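Local coordinates for protein elastinolytic metalloprotease (Pseudoalteromonas sp. CF6-2, PDB 6IK4) that probably hydrolyses peptide bonds in elastin and in bacterial peptidoglycan as a zinc-dependent endopeptidase of family M23, this chain being the peptidase part of a longer protein, at residues A[3-8]-A[73-78]; A[47-52]-A[117-122]. One frame throughout, in Å; residues are numbered along the deposited sequence.

Interaction 1: residues A[3-8]-A[73-78]; sequences FTMNLP and FATNYY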
ATOM      1  N   PHE A   3     -16.317   5.021   3.050  1.00 15.50           N
ATOM      2  CA  PHE A   3     -14.919   4.625   2.936  1.00 14.19           C
ATOM      3  C   PHE A   3     -14.196   5.463   1.890  1.00 16.25           C
ATOM      4  O   PHE A   3     -14.614   5.528   0.732  1.00 14.45           O
ATOM      5  CB  PHE A   3     -14.832   3.153   2.563  1.00 12.44           C
ATOM      6  CG  PHE A   3     -13.427   2.646   2.459  1.00 12.37           C
ATOM      7  CD1 PHE A   3     -12.617   2.595   3.580  1.00 14.07           C
ATOM      8  CD2 PHE A   3     -12.927   2.205   1.248  1.00 18.34           C
ATOM      9  CE1 PHE A   3     -11.318   2.120   3.497  1.00 12.40           C
ATOM     10  CE2 PHE A   3     -11.624   1.727   1.157  1.00 18.52           C
ATOM     11  CZ  PHE A   3     -10.826   1.687   2.281  1.00 13.31           C
ATOM     12  N   THR A   4     -13.098   6.086   2.297  1.00 14.11           N
ATOM     13  CA  THR A   4     -12.236   6.857   1.416  1.00 14.02           C
ATOM     14  C   THR A   4     -10.801   6.579   1.832  1.00 17.71           C
ATOM     15  O   THR A   4     -10.513   6.533   3.028  1.00 19.02           O
ATOM     16  CB  THR A   4     -12.542   8.358   1.537  1.00 19.29           C
ATOM     17  OG1 THR A   4     -13.939   8.573   1.284  1.00 27.36           O
ATOM     18  CG2 THR A   4     -11.734   9.147   0.535  1.00 29.55           C
ATOM     19  N   MET A   5      -9.913   6.392   0.858  1.00 13.21           N
ATOM     20  CA  MET A   5      -8.505   6.101   1.105  1.00 13.87           C
ATOM     21  C   MET A   5      -7.646   7.270   0.662  1.00 13.92           C
ATOM     22  O   MET A   5      -7.936   7.905  -0.352  1.00 11.94           O
ATOM     23  CB  MET A   5      -8.008   4.887   0.310  1.00 14.22           C
ATOM     24  CG  MET A   5      -8.774   3.622   0.418  1.00 22.48           C
ATOM     25  SD  MET A   5      -7.727   2.352  -0.293  1.00 19.09           S
ATOM     26  CE  MET A   5      -8.128   2.413  -2.033  1.00 18.07           C
ATOM     27  N   ASN A   6      -6.552   7.507   1.387  1.00 10.65           N
ATOM     28  CA  ASN A   6      -5.508   8.432   0.950  1.00 10.61           C
ATOM     29  C   ASN A   6      -4.218   7.669   0.709  1.00 11.00           C
ATOM     30  O   ASN A   6      -3.980   6.628   1.327  1.00 10.65           O
ATOM     31  CB  ASN A   6      -5.234   9.528   1.982  1.00 11.67           C
ATOM     32  CG  ASN A   6      -6.500  10.234   2.442  1.00 25.11           C
ATOM     33  OD1 ASN A   6      -7.266  10.747   1.633  1.00 23.02           O
ATOM     34  ND2 ASN A   6      -6.722  10.257   3.754  1.00 21.78           N
ATOM     35  N   LEU A   7      -3.377   8.197  -0.178  1.00 10.18           N
ATOM     36  CA  LEU A   7      -2.036   7.645  -0.318  1.00 10.14           C
ATOM     37  C   LEU A   7      -1.320   7.714   1.026  1.00 10.65           C
ATOM     38  O   LEU A   7      -1.465   8.705   1.753  1.00 11.81           O
ATOM     39  CB  LEU A   7      -1.240   8.411  -1.377  1.00 11.53           C
ATOM     40  CG  LEU A   7      -1.821   8.280  -2.784  1.00 10.57           C
ATOM     41  CD1 LEU A   7      -1.249   9.384  -3.689  1.00 12.57           C
ATOM     42  CD2 LEU A   7      -1.520   6.901  -3.364  1.00 10.07           C
ATOM     43  N   PRO A   8      -0.533   6.686   1.387  1.00 10.33           N
ATOM     44  CA  PRO A   8       0.013   6.609   2.751  1.00 12.00           C
ATOM     45  C   PRO A   8       1.234   7.487   3.003  1.00 14.36           C
ATOM     46  O   PRO A   8       2.189   7.064   3.667  1.00 14.97           O
ATOM     47  CB  PRO A   8       0.344   5.119   2.895  1.00 12.40           C
ATOM     48  CG  PRO A   8       0.679   4.681   1.486  1.00 11.55           C
ATOM     49  CD  PRO A   8      -0.290   5.454   0.615  1.00 11.53           C
ATOM     50  N   PHE A  73     -14.229  -2.487   4.548  1.00 12.41           N
ATOM     51  CA  PHE A  73     -13.017  -2.349   3.750  1.00 10.94           C
ATOM     52  C   PHE A  73     -11.814  -2.208   4.667  1.00 12.27           C
ATOM     53  O   PHE A  73     -11.915  -1.690   5.778  1.00 11.57           O
ATOM     54  CB  PHE A  73     -13.100  -1.128   2.833  1.00 10.64           C
ATOM     55  CG  PHE A  73     -13.996  -1.337   1.662  1.00 13.66           C
ATOM     56  CD1 PHE A  73     -13.533  -2.005   0.533  1.00 14.24           C
ATOM     57  CD2 PHE A  73     -15.316  -0.914   1.700  1.00 17.47           C
ATOM     58  CE1 PHE A  73     -14.370  -2.228  -0.557  1.00 16.99           C
ATOM     59  CE2 PHE A  73     -16.154  -1.130   0.614  1.00 19.31           C
ATOM     60  CZ  PHE A  73     -15.674  -1.791  -0.514  1.00 17.51           C
ATOM     61  N   ALA A  74     -10.655  -2.644   4.176  1.00 10.72           N
ATOM     62  CA  ALA A  74      -9.459  -2.632   4.991  1.00  8.66           C
ATOM     63  C   ALA A  74      -8.261  -2.468   4.074  1.00  7.15           C
ATOM     64  O   ALA A  74      -8.299  -2.857   2.903  1.00 11.07           O
ATOM     65  CB  ALA A  74      -9.310  -3.923   5.816  1.00 13.31           C
ATOM     66  N   THR A  75      -7.201  -1.891   4.614  1.00 10.03           N
ATOM     67  CA  THR A  75      -5.930  -1.865   3.910  1.00  9.87           C
ATOM     68  C   THR A  75      -4.909  -2.649   4.722  1.00 11.63           C
ATOM     69  O   THR A  75      -4.861  -2.544   5.952  1.00 12.29           O
ATOM     70  CB  THR A  75      -5.456  -0.429   3.651  1.00 13.92           C
ATOM     71  OG1 THR A  75      -5.524   0.349   4.859  1.00 10.93           O
ATOM     72  CG2 THR A  75      -6.340   0.216   2.581  1.00 10.41           C
ATOM     73  N   ASN A  76      -4.107  -3.441   4.023  1.00  9.49           N
ATOM     74  CA  ASN A  76      -3.086  -4.266   4.643  1.00 10.24           C
ATOM     75  C   ASN A  76      -1.726  -3.742   4.212  1.00 10.78           C
ATOM     76  O   ASN A  76      -1.568  -3.288   3.076  1.00 13.29           O
ATOM     77  CB  ASN A  76      -3.266  -5.729   4.240  1.00 10.43           C
ATOM     78  CG  ASN A  76      -2.603  -6.685   5.206  1.00 18.02           C
ATOM     79  OD1 ASN A  76      -3.221  -7.125   6.175  1.00 17.42           O
ATOM     80  ND2 ASN A  76      -1.329  -7.004   4.956  1.00 12.53           N
ATOM     81  N   TYR A  77      -0.761  -3.774   5.139  1.00 11.03           N
ATOM     82  CA  TYR A  77       0.573  -3.209   4.951  1.00  9.93           C
ATOM     83  C   TYR A  77       1.582  -4.292   5.299  1.00 10.93           C
ATOM     84  O   TYR A  77       1.692  -4.669   6.469  1.00 11.10           O
ATOM     85  CB  TYR A  77       0.787  -1.976   5.846  1.00 12.05           C
ATOM     86  CG  TYR A  77      -0.299  -0.927   5.691  1.00 12.10           C
ATOM     87  CD1 TYR A  77      -1.559  -1.099   6.280  1.00 12.07           C
ATOM     88  CD2 TYR A  77      -0.075   0.225   4.944  1.00 15.20           C
ATOM     89  CE1 TYR A  77      -2.565  -0.148   6.119  1.00 13.08           C
ATOM     90  CE2 TYR A  77      -1.072   1.182   4.784  1.00 12.97           C
ATOM     91  CZ  TYR A  77      -2.316   0.986   5.357  1.00 14.79           C
ATOM     92  OH  TYR A  77      -3.313   1.937   5.188  1.00 15.64           O
ATOM     93  N   TYR A  78       2.346  -4.756   4.308  1.00 12.51           N
ATOM     94  CA  TYR A  78       3.290  -5.848   4.496  1.00 13.33           C
ATOM     95  C   TYR A  78       4.706  -5.375   4.149  1.00 13.21           C
ATOM     96  O   TYR A  78       4.893  -4.363   3.465  1.00 12.98           O
ATOM     97  CB  TYR A  78       2.883  -7.084   3.656  1.00 11.31           C
ATOM     98  CG  TYR A  78       3.733  -8.306   3.942  1.00 14.74           C
ATOM     99  CD1 TYR A  78       3.712  -8.911   5.195  1.00 15.82           C
ATOM    100  CD2 TYR A  78       4.581  -8.832   2.977  1.00 16.77           C
ATOM    101  CE1 TYR A  78       4.510 -10.026   5.475  1.00 16.51           C
ATOM    102  CE2 TYR A  78       5.376  -9.945   3.248  1.00 20.92           C
ATOM    103  CZ  TYR A  78       5.338 -10.530   4.500  1.00 19.05           C
ATOM    104  OH  TYR A  78       6.136 -11.636   4.772  1.00 18.59           O
TER
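The Phe3 ring lies across CB of Phe73, which stands over the centre of one face, 3.5 Å from the ring centroid and only 5° off the normal. It is a CH-pi contact, with Phe73 CB closest to CE2 of Phe3 at 3.6 Å. The two rings are nearly parallel, with planes at 12°, but slid apart, their centroids separated by 5.0 Å, so they barely overlap. The first torsions help set this offset: CG of Phe3 is anti to the backbone N (chi1 -178°), whereas CG of Phe73 is anti to its own carbonyl carbon, and the Phe73 ring is slid out past the CD2 edge of Phe3 while its CB takes the face. Two residues on, Met5 and Thr75 slide past one another, and SD of the bent methionine chain meets the Thr75 methyl, CG2, at 3.8 Å. Segments 3-8 and 73-78 thus run in the same direction, the N-terminal loop packing over strand 73-81 of the antiparallel sheet characteristic of M23 peptidases. The rotation of Thr75 splits its branches: CG2 serves the apolar contact, while OG1 shares a 2.7 Å hydrogen bond with OH of Tyr77. That buried tyrosine hydroxyl also bonds to N of Ala52, where strand 48-50 gives way to loop. Phe3 further packs edge-to-face with His53 and touches Leu123 of strand 119-125, joining the loop to a second strand. An alanine here would remove the face that Phe73 CB rests on, and would probably leave a gap between the N-terminal loop and the sheet and deprive His53 of its aromatic partner. Backbone bonds tie the same loop to its surroundings, Met5 to Ser138 and Pro8 to Gln50.

Interaction 2: residues A[47-52]-A[117-122]; sequences PWVQAA and PHVHFT. With ZN (zinc ion), chain B.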
ATOM      1  N   PRO A  47      11.151   5.216   5.147  1.00 17.46           N
ATOM      2  CA  PRO A  47      10.212   6.148   5.779  1.00 14.72           C
ATOM      3  C   PRO A  47       9.161   5.438   6.620  1.00 18.03           C
ATOM      4  O   PRO A  47       8.984   4.221   6.559  1.00 15.78           O
ATOM      5  CB  PRO A  47       9.553   6.841   4.582  1.00 18.40           C
ATOM      6  CG  PRO A  47       9.531   5.751   3.538  1.00 16.88           C
ATOM      7  CD  PRO A  47      10.866   5.055   3.708  1.00 12.91           C
ATOM      8  N   TRP A  48       8.439   6.247   7.396  1.00 13.84           N
ATOM      9  CA  TRP A  48       7.244   5.782   8.079  1.00 15.20           C
ATOM     10  C   TRP A  48       6.065   5.789   7.113  1.00 14.13           C
ATOM     11  O   TRP A  48       5.995   6.614   6.190  1.00 15.93           O
ATOM     12  CB  TRP A  48       6.943   6.660   9.301  1.00 18.48           C
ATOM     13  CG  TRP A  48       8.029   6.567  10.346  1.00 17.82           C
ATOM     14  CD1 TRP A  48       9.208   7.253  10.359  1.00 25.03           C
ATOM     15  CD2 TRP A  48       8.048   5.713  11.498  1.00 17.27           C
ATOM     16  NE1 TRP A  48       9.961   6.883  11.452  1.00 28.30           N
ATOM     17  CE2 TRP A  48       9.270   5.941  12.169  1.00 21.97           C
ATOM     18  CE3 TRP A  48       7.151   4.778  12.027  1.00 15.81           C
ATOM     19  CZ2 TRP A  48       9.616   5.271  13.348  1.00 24.17           C
ATOM     20  CZ3 TRP A  48       7.501   4.103  13.201  1.00 14.77           C
ATOM     21  CH2 TRP A  48       8.720   4.360  13.847  1.00 20.51           C
ATOM     22  N   VAL A  49       5.143   4.850   7.333  1.00 13.23           N
ATOM     23  CA  VAL A  49       3.972   4.638   6.482  1.00 12.49           C
ATOM     24  C   VAL A  49       2.744   5.101   7.256  1.00 14.30           C
ATOM     25  O   VAL A  49       2.563   4.713   8.418  1.00 14.12           O
ATOM     26  CB  VAL A  49       3.841   3.157   6.078  1.00 14.81           C
ATOM     27  CG1 VAL A  49       2.637   2.936   5.166  1.00 13.87           C
ATOM     28  CG2 VAL A  49       5.114   2.664   5.378  1.00 13.31           C
ATOM     29  N   GLN A  50       1.904   5.925   6.625  1.00 12.13           N
ATOM     30  CA  GLN A  50       0.706   6.462   7.264  1.00 12.33           C
ATOM     31  C   GLN A  50      -0.510   5.598   6.940  1.00 14.84           C
ATOM     32  O   GLN A  50      -0.635   5.068   5.835  1.00 13.01           O
ATOM     33  CB  GLN A  50       0.428   7.897   6.799  1.00 11.20           C
ATOM     34  CG  GLN A  50       1.532   8.890   7.154  1.00 14.23           C
ATOM     35  CD  GLN A  50       1.332  10.240   6.501  1.00 18.83           C
ATOM     36  OE1 GLN A  50       0.232  10.574   6.047  1.00 17.54           O
ATOM     37  NE2 GLN A  50       2.401  11.029   6.449  1.00 18.98           N
ATOM     38  N   ALA A  51      -1.419   5.474   7.911  1.00 11.53           N
ATOM     39  CA  ALA A  51      -2.693   4.807   7.653  1.00 13.74           C
ATOM     40  C   ALA A  51      -3.456   5.536   6.549  1.00 11.45           C
ATOM     41  O   ALA A  51      -3.668   6.754   6.624  1.00 13.94           O
ATOM     42  CB  ALA A  51      -3.542   4.754   8.930  1.00  9.65           C
ATOM     43  N   ALA A  52      -3.876   4.778   5.524  1.00 11.01           N
ATOM     44  CA  ALA A  52      -4.623   5.328   4.394  1.00 11.11           C
ATOM     45  C   ALA A  52      -6.025   5.788   4.784  1.00 12.72           C
ATOM     46  O   ALA A  52      -6.655   6.520   4.010  1.00 11.65           O
ATOM     47  CB  ALA A  52      -4.731   4.283   3.273  1.00 12.13           C
ATOM     48  N   PRO A 117      13.581  -2.340  -0.306  1.00 13.79           N
ATOM     49  CA  PRO A 117      12.587  -1.825   0.656  1.00 13.65           C
ATOM     50  C   PRO A 117      11.383  -1.193  -0.036  1.00 12.83           C
ATOM     51  O   PRO A 117      11.521  -0.402  -0.980  1.00 11.01           O
ATOM     52  CB  PRO A 117      13.379  -0.787   1.459  1.00 14.53           C
ATOM     53  CG  PRO A 117      14.819  -1.207   1.320  1.00 18.29           C
ATOM     54  CD  PRO A 117      14.936  -1.824  -0.050  1.00 16.48           C
ATOM     55  N   HIS A 118      10.193  -1.549   0.454  1.00 12.28           N
ATOM     56  CA  HIS A 118       8.927  -0.981   0.014  1.00 10.96           C
ATOM     57  C   HIS A 118       7.851  -1.510   0.954  1.00 11.74           C
ATOM     58  O   HIS A 118       8.076  -2.461   1.704  1.00 10.95           O
ATOM     59  CB  HIS A 118       8.604  -1.359  -1.432  1.00 11.10           C
ATOM     60  CG  HIS A 118       8.308  -2.817  -1.618  1.00 13.49           C
ATOM     61  ND1 HIS A 118       9.301  -3.769  -1.738  1.00 14.09           N
ATOM     62  CD2 HIS A 118       7.135  -3.485  -1.717  1.00 15.24           C
ATOM     63  CE1 HIS A 118       8.750  -4.959  -1.902  1.00 13.56           C
ATOM     64  NE2 HIS A 118       7.436  -4.814  -1.891  1.00 14.19           N
ATOM     65  N   VAL A 119       6.671  -0.904   0.898  1.00 10.05           N
ATOM     66  CA  VAL A 119       5.494  -1.482   1.551  1.00 10.14           C
ATOM     67  C   VAL A 119       4.610  -2.110   0.481  1.00 11.77           C
ATOM     68  O   VAL A 119       4.376  -1.514  -0.576  1.00 11.40           O
ATOM     69  CB  VAL A 119       4.722  -0.434   2.375  1.00 11.06           C
ATOM     70  CG1 VAL A 119       4.323   0.772   1.523  1.00 11.50           C
ATOM     71  CG2 VAL A 119       3.474  -1.076   3.010  1.00  9.61           C
ATOM     72  N   HIS A 120       4.180  -3.345   0.731  1.00  9.21           N
ATOM     73  CA  HIS A 120       3.201  -4.044  -0.087  1.00 11.64           C
ATOM     74  C   HIS A 120       1.836  -3.684   0.480  1.00 11.28           C
ATOM     75  O   HIS A 120       1.499  -4.096   1.591  1.00 11.70           O
ATOM     76  CB  HIS A 120       3.476  -5.552  -0.033  1.00 11.10           C
ATOM     77  CG  HIS A 120       2.411  -6.416  -0.643  1.00 11.29           C
ATOM     78  ND1 HIS A 120       2.351  -6.685  -1.993  1.00 10.94           N
ATOM     79  CD2 HIS A 120       1.410  -7.127  -0.074  1.00 12.94           C
ATOM     80  CE1 HIS A 120       1.344  -7.507  -2.232  1.00 17.27           C
ATOM     81  NE2 HIS A 120       0.755  -7.790  -1.084  1.00 12.28           N
ATOM     82  N   PHE A 121       1.070  -2.899  -0.271  1.00  9.89           N
ATOM     83  CA  PHE A 121      -0.191  -2.303   0.175  1.00  8.80           C
ATOM     84  C   PHE A 121      -1.361  -3.008  -0.507  1.00 10.97           C
ATOM     85  O   PHE A 121      -1.391  -3.087  -1.734  1.00 13.16           O
ATOM     86  CB  PHE A 121      -0.162  -0.810  -0.171  1.00 10.30           C
ATOM     87  CG  PHE A 121      -1.445  -0.063   0.087  1.00 14.60           C
ATOM     88  CD1 PHE A 121      -1.717   0.469   1.338  1.00 15.55           C
ATOM     89  CD2 PHE A 121      -2.332   0.183  -0.952  1.00 10.57           C
ATOM     90  CE1 PHE A 121      -2.887   1.196   1.565  1.00 15.88           C
ATOM     91  CE2 PHE A 121      -3.503   0.901  -0.733  1.00 13.06           C
ATOM     92  CZ  PHE A 121      -3.774   1.409   0.524  1.00 14.45           C
ATOM     93  N   THR A 122      -2.342  -3.484   0.275  1.00 10.90           N
ATOM     94  CA  THR A 122      -3.417  -4.330  -0.250  1.00 11.61           C
ATOM     95  C   THR A 122      -4.775  -3.820   0.214  1.00  9.85           C
ATOM     96  O   THR A 122      -4.936  -3.475   1.387  1.00 11.79           O
ATOM     97  CB  THR A 122      -3.257  -5.798   0.211  1.00 12.32           C
ATOM     98  OG1 THR A 122      -1.965  -6.292  -0.165  1.00 13.47           O
ATOM     99  CG2 THR A 122      -4.392  -6.724  -0.357  1.00 11.75           C
TER
HETATM  100 ZN    ZN B 201       3.549  -6.289  -3.605  1.00 14.95          ZN
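Segments 47-52 and 117-122 run the same way and face each other across a layer of side chains, with CA atoms 8.0 Å apart at Val49 and Val119 and 9.8 Å apart at Ala52 and Phe121. CG2 of Val49 touches CB of Val119 at 4.3 Å, a loose apolar contact. Farther along, the Ala52 methyl meets the Phe121 ring at its edge, near the ring plane, with CB 4.0 Å from CE1 and 4.1 Å from CZ. The Phe121 ring is carried out to it by CG lying anti to the backbone N (chi1 174°). Between Val119 and Phe121, His120 points elsewhere and binds the zinc ion through ND1 at 2.0 Å, while His21 and Asp34 also coordinate the metal and Asn23 OD1 holds NE2 of His120 by a hydrogen bond. His118 and His120 form the HxH motif of M23 peptidases, His118 being a predicted proton donor or acceptor. Val49 also touches Tyr77 and Met80 of strand 73-81. In the sheet, strand 48-50 pairs with 96-100, that strand with 73-81, and 73-81 with 119-125, and strands 48-50 and 119-125 face each other through side chains.

Overall arrangement
Interaction 2 is fully buried near the centre of the chain, whereas interaction 1 begins among partly exposed phenylalanines and becomes buried toward Met5 and Thr75. Both are apolar across their segments, but the first relies on one aromatic face and a sulfur, the second on aliphatic groups and a ring edge behind the zinc-binding strand. They share a sheet: strands 73-81 and 119-125 are neighbours, probably hydrogen-bonded from Asn76 N to Thr122 O at 2.8 Å. A similar probable bond, Asn6 N to Ala52 O, joins the other two segments. Phe121 links the side-chain layers, with its CZ 3.5 Å from CG2 of Thr75 and its ring also packed against Tyr77.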